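Local coordinates for protein putative 4-Hydroxy-2-oxoglutarate aldolase / 2-dehydro-3-deoxyphosphogluconate aldolase (PDB 3LM7) that is a putative aldolase of the KDGP aldolase family, with a chain folded as a TIM-type barrel of parallel strands and surrounding helices, at residues Ala104-Leu109 with Thr114-Leu119; Ser52-Met57 with Gln88-Gln93. All blocks are in the same frame, centred on the assembly; numbering follows the deposited sequence.

Contact 1 (Ala104-Leu109 with Thr114-Leu119); sequences ASRALL and TVVNGL
Ser105 faces the strand and grazes it with CB, 4.3 Å from CG1 of Val116; its hydroxyl belongs to another neighbourhood, hydrogen-bonded to Ser84. One residue on, Arg106 supplies the polar link. Its CG stands anti to the backbone N, and bends at chi2 and chi3 bring the guanidinium down to the start of the strand. There Arg106 NH1 (2.8 Å) and Arg106 NH2 (2.9 Å) both donate, end-on, to the single carbonyl oxygen Thr114 O, which lies in the guanidinium plane. The N-H...O angles, 146° and 140°, are bent, as expected when two nitrogens converge on one acceptor. Val116 CG2 covers one face of the group, 3.4 Å from Arg106 NH2, while NE bonds to Gly158 O and NH1 also to Gln111 O, so the flat group is fixed in rotation as well as position. Leu109, a turn further along, completes the apolar part: its CD1 lies 3.7 Å from Thr114 CG2 and a tight 3.4 Å from Val116 CG2. Thr114 OG1 turns to Pro92 O instead. All six touching residues are buried, and the axes of helix segment 104-109 and strand segment 115-119 run nearly antiparallel (168°), with a closest approach of 9.4 Å. This is the return half of a beta-alpha-beta unit, in which helix 102-109 packs against strand 115-120, as in TIM-barrel proteins.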
loop_
_atom_site.group_PDB
_atom_site.type_symbol
_atom_site.label_atom_id
_atom_site.label_comp_id
_atom_site.label_asym_id
_atom_site.label_seq_id
_atom_site.Cartn_x
_atom_site.Cartn_y
_atom_site.Cartn_z
ATOM N N ALA A 104 2.721 3.733 24.119
ATOM C CA ALA A 104 1.550 3.904 25.029
ATOM C C ALA A 104 0.271 4.240 24.253
ATOM O O ALA A 104 -0.813 3.811 24.647
ATOM C CB ALA A 104 1.840 5.016 26.058
ATOM N N SER A 105 0.356 5.060 23.202
ATOM C CA SER A 105 -0.895 5.466 22.505
ATOM C C SER A 105 -1.480 4.263 21.825
ATOM O O SER A 105 -2.685 4.025 21.855
ATOM C CB SER A 105 -0.644 6.594 21.457
ATOM O OG SER A 105 -0.524 7.853 22.097
ATOM N N ARG A 106 -0.642 3.488 21.151
ATOM C CA ARG A 106 -1.226 2.351 20.468
ATOM C C ARG A 106 -1.868 1.385 21.473
ATOM O O ARG A 106 -2.958 0.813 21.223
ATOM C CB ARG A 106 -0.192 1.648 19.601
ATOM C CG ARG A 106 -0.602 0.244 19.105
ATOM C CD ARG A 106 -1.808 0.377 18.067
ATOM N NE ARG A 106 -1.290 1.146 16.912
ATOM C CZ ARG A 106 -1.984 1.967 16.146
ATOM N NH1 ARG A 106 -3.291 2.068 16.332
ATOM N NH2 ARG A 106 -1.373 2.610 15.109
ATOM N N ALA A 107 -1.181 1.150 22.572
ATOM C CA ALA A 107 -1.694 0.227 23.574
ATOM C C ALA A 107 -3.012 0.749 24.142
ATOM O O ALA A 107 -3.932 -0.068 24.284
ATOM C CB ALA A 107 -0.699 0.037 24.717
ATOM N N LEU A 108 -3.113 2.044 24.484
ATOM C CA LEU A 108 -4.379 2.560 25.010
ATOM C C LEU A 108 -5.485 2.651 23.941
ATOM O O LEU A 108 -6.678 2.567 24.265
ATOM C CB LEU A 108 -4.195 3.912 25.661
ATOM C CG LEU A 108 -3.282 3.829 26.931
ATOM C CD1 LEU A 108 -3.243 5.223 27.547
ATOM C CD2 LEU A 108 -3.761 2.701 28.001
ATOM N N LEU A 109 -5.121 2.758 22.662
ATOM C CA LEU A 109 -6.139 2.740 21.611
ATOM C C LEU A 109 -6.813 1.387 21.552
ATOM O O LEU A 109 -8.046 1.297 21.287
ATOM C CB LEU A 109 -5.543 3.096 20.217
ATOM C CG LEU A 109 -5.328 4.602 19.977
ATOM C CD1 LEU A 109 -4.319 4.822 18.784
ATOM C CD2 LEU A 109 -6.678 5.296 19.657
ATOM N N THR A 114 -6.533 2.973 14.019
ATOM C CA THR A 114 -6.216 4.406 14.158
ATOM C C THR A 114 -4.746 4.598 13.764
ATOM O O THR A 114 -3.856 3.831 14.218
ATOM C CB THR A 114 -6.393 4.830 15.603
ATOM O OG1 THR A 114 -7.770 4.766 15.928
ATOM C CG2 THR A 114 -5.954 6.294 15.819
ATOM N N VAL A 115 -4.473 5.614 12.946
ATOM C CA VAL A 115 -3.084 5.915 12.560
ATOM C C VAL A 115 -2.367 6.669 13.664
ATOM O O VAL A 115 -2.849 7.706 14.099
ATOM C CB VAL A 115 -3.067 6.798 11.230
ATOM C CG1 VAL A 115 -1.629 7.275 10.913
ATOM C CG2 VAL A 115 -3.585 5.906 10.061
ATOM N N VAL A 116 -1.212 6.144 14.115
ATOM C CA VAL A 116 -0.404 6.799 15.111
ATOM C C VAL A 116 0.954 7.124 14.497
ATOM O O VAL A 116 1.746 6.194 14.128
ATOM C CB VAL A 116 -0.145 5.831 16.307
ATOM C CG1 VAL A 116 0.724 6.545 17.375
ATOM C CG2 VAL A 116 -1.548 5.453 16.893
ATOM N N ASN A 117 1.228 8.430 14.313
ATOM C CA ASN A 117 2.537 8.794 13.775
ATOM C C ASN A 117 3.582 8.907 14.907
ATOM O O ASN A 117 3.244 8.928 16.133
ATOM C CB ASN A 117 2.438 10.084 12.901
ATOM C CG ASN A 117 2.162 11.362 13.706
ATOM O OD1 ASN A 117 2.633 11.526 14.818
ATOM N ND2 ASN A 117 1.463 12.318 13.082
ATOM N N GLY A 118 4.849 8.984 14.526
ATOM C CA GLY A 118 5.889 9.120 15.536
ATOM C C GLY A 118 6.833 10.197 14.990
ATOM O O GLY A 118 7.351 10.061 13.896
ATOM N N LEU A 119 7.054 11.228 15.791
ATOM C CA LEU A 119 7.846 12.384 15.357
ATOM C C LEU A 119 9.333 12.068 15.460
ATOM O O LEU A 119 9.827 11.729 16.556
ATOM C CB LEU A 119 7.532 13.613 16.246
ATOM C CG LEU A 119 7.962 14.999 15.674
ATOM C CD1 LEU A 119 7.213 16.172 16.480
ATOM C CD2 LEU A 119 9.474 15.168 15.790
#

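Contact 2 (Ser52-Met57 with Gln88-Gln93); sequences SAVKDM and QQVQPQ
Apolar packing carries this contact, and Val54 and Val90 are at its centre: their CA atoms, 5.9 Å apart, are the nearest pair across the segments. Val90 presents one branch, CG2, which reaches past the side chain of Val54 to its backbone, 3.9 Å from Val54 CA. The same methyl lies 4.1 Å from Val54 CG1 and also 4.1 Å from Met57 CB, so it sits against two residues of helix 50-63 almost one turn apart. Met57, a selenomethionine, meets Val90 through CB alone; its chain is extended beyond CG and packs on Val42, Val70 and Ile86.

A second kind of packing sets methyls against the chain of a polar residue. Gln89 crosses Val54 at about a right angle, and its CB is 3.9 Å from Val54 CG2, with CG1 equally close. With CG anti to its carbonyl carbon (chi1 -57°), the extended chain also carries Gln89 OE1 to 4.0 Å from Val54 CG2, a van der Waals approach at the less buried margin.

Hydrogen bonding does not cross the contact but orders the helix end. Gln91, the first residue to leave helical geometry, has positive phi (53°), and its NE2 donates to Gln88 O at 2.9 Å with a nearly straight N-H...O angle of 171°, and also bonds Leu109 O. Val90 and Met57 both touch Leu68 of strand 68-71. Helix-to-helix packing between helices 50-63 and 80-90, neighbours around the strands, is characteristic of the outer layer of a TIM-type barrel.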
loop_
_atom_site.group_PDB
_atom_site.type_symbol
_atom_site.label_atom_id
_atom_site.label_comp_id
_atom_site.label_asym_id
_atom_site.label_seq_id
_atom_site.Cartn_x
_atom_site.Cartn_y
_atom_site.Cartn_z
ATOM N N SER A 52 -12.366 17.350 29.379
ATOM C CA SER A 52 -12.833 18.454 28.533
ATOM C C SER A 52 -12.358 18.289 27.111
ATOM O O SER A 52 -13.131 18.515 26.186
ATOM C CB SER A 52 -12.394 19.822 29.072
ATOM O OG SER A 52 -10.988 19.872 29.302
ATOM N N ALA A 53 -11.093 17.906 26.929
ATOM C CA ALA A 53 -10.594 17.598 25.576
ATOM C C ALA A 53 -11.428 16.468 24.907
ATOM O O ALA A 53 -11.822 16.579 23.743
ATOM C CB ALA A 53 -9.080 17.259 25.626
ATOM N N VAL A 54 -11.687 15.382 25.643
ATOM C CA VAL A 54 -12.461 14.272 25.107
ATOM C C VAL A 54 -13.838 14.779 24.670
ATOM O O VAL A 54 -14.249 14.584 23.532
ATOM C CB VAL A 54 -12.597 13.140 26.155
ATOM C CG1 VAL A 54 -13.622 12.074 25.655
ATOM C CG2 VAL A 54 -11.194 12.513 26.414
ATOM N N LYS A 55 -14.543 15.450 25.585
ATOM C CA LYS A 55 -15.885 15.978 25.302
ATOM C C LYS A 55 -15.846 16.821 24.017
ATOM O O LYS A 55 -16.608 16.591 23.085
ATOM C CB LYS A 55 -16.300 16.848 26.512
ATOM C CG LYS A 55 -17.780 16.822 26.829
ATOM C CD LYS A 55 -18.079 17.643 28.106
ATOM C CE LYS A 55 -19.590 17.738 28.333
ATOM N NZ LYS A 55 -20.312 17.602 27.007
ATOM N N ASP A 56 -14.914 17.774 23.936
ATOM C CA ASP A 56 -14.943 18.699 22.835
ATOM C C ASP A 56 -14.595 18.010 21.534
ATOM O O ASP A 56 -15.202 18.281 20.501
ATOM C CB ASP A 56 -14.025 19.897 23.065
ATOM C CG ASP A 56 -14.482 21.140 22.249
ATOM O OD1 ASP A 56 -15.669 21.467 22.376
ATOM O OD2 ASP A 56 -13.670 21.781 21.533
HETATM N N MSE A 57 -13.581 17.140 21.576
HETATM C CA MSE A 57 -13.171 16.411 20.375
HETATM C C MSE A 57 -14.230 15.404 19.884
HETATM O O MSE A 57 -14.375 15.191 18.697
HETATM C CB MSE A 57 -11.794 15.708 20.626
HETATM C CG MSE A 57 -10.716 16.756 20.872
HETATM SE SE MSE A 57 -8.991 15.866 20.749
HETATM C CE MSE A 57 -7.848 17.300 21.420
ATOM N N GLN A 88 -7.282 7.338 23.701
ATOM C CA GLN A 88 -7.933 6.139 24.257
ATOM C C GLN A 88 -9.463 6.275 24.242
ATOM O O GLN A 88 -10.178 5.345 23.809
ATOM C CB GLN A 88 -7.492 5.918 25.722
ATOM C CG GLN A 88 -8.144 4.706 26.328
ATOM C CD GLN A 88 -7.635 4.381 27.668
ATOM O OE1 GLN A 88 -7.148 5.238 28.378
ATOM N NE2 GLN A 88 -7.688 3.121 28.014
ATOM N N GLN A 89 -9.933 7.412 24.721
ATOM C CA GLN A 89 -11.393 7.663 24.869
ATOM C C GLN A 89 -12.054 8.117 23.579
ATOM O O GLN A 89 -13.122 7.616 23.188
ATOM C CB GLN A 89 -11.647 8.698 25.979
ATOM C CG GLN A 89 -11.061 8.256 27.310
ATOM C CD GLN A 89 -11.520 9.126 28.500
ATOM O OE1 GLN A 89 -12.695 9.554 28.569
ATOM N NE2 GLN A 89 -10.597 9.410 29.393
ATOM N N VAL A 90 -11.380 8.985 22.847
ATOM C CA VAL A 90 -11.987 9.518 21.638
ATOM C C VAL A 90 -12.065 8.493 20.493
ATOM O O VAL A 90 -13.006 8.534 19.695
ATOM C CB VAL A 90 -11.239 10.787 21.180
ATOM C CG1 VAL A 90 -11.718 11.228 19.767
ATOM C CG2 VAL A 90 -11.454 11.896 22.224
ATOM N N GLN A 91 -11.041 7.657 20.355
ATOM C CA GLN A 91 -10.908 6.716 19.222
ATOM C C GLN A 91 -11.025 7.423 17.884
ATOM O O GLN A 91 -11.928 7.090 17.065
ATOM C CB GLN A 91 -11.983 5.607 19.317
ATOM C CG GLN A 91 -11.848 4.797 20.612
ATOM C CD GLN A 91 -10.720 3.764 20.478
ATOM O OE1 GLN A 91 -10.684 3.005 19.526
ATOM N NE2 GLN A 91 -9.828 3.718 21.466
ATOM N N PRO A 92 -10.100 8.350 17.604
ATOM C CA PRO A 92 -10.100 9.071 16.348
ATOM C C PRO A 92 -9.516 8.245 15.222
ATOM O O PRO A 92 -9.108 7.061 15.442
ATOM C CB PRO A 92 -9.136 10.247 16.644
ATOM C CG PRO A 92 -8.022 9.551 17.435
ATOM C CD PRO A 92 -8.857 8.607 18.378
ATOM N N GLN A 93 -9.432 8.862 14.027
ATOM C CA GLN A 93 -8.764 8.234 12.895
ATOM C C GLN A 93 -7.248 8.387 12.953
ATOM O O GLN A 93 -6.537 7.596 12.340
ATOM C CB GLN A 93 -9.254 8.795 11.552
ATOM C CG GLN A 93 -10.656 8.176 11.219
ATOM C CD GLN A 93 -11.292 8.870 10.014
ATOM O OE1 GLN A 93 -10.645 9.678 9.348
ATOM N NE2 GLN A 93 -12.599 8.581 9.753
#

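From the N terminus the chain enters contact 2 on helix 50-63, passes through strand 68-71 and helix 80-90, and closes that loop at Gln88-Gln93, 31 residues on. Contact 1 opens later, on helix 102-109, and closes after only a four-residue loop, so the two lie in series, neither nested nor crossed. Their centres are 14 Å apart, yet they touch: Val115 N lies 2.9 Å from Gln93 O, a probable hydrogen bond, and Leu108 O packs 3.3 Å from Gln88 CG. Contact 2 thus joins two successive helices, contact 1 joins the next helix to its strand, and the backbone bond from Val115 to Gln93 pairs the beginnings of the neighbouring parallel strands 94-95 and 115-120.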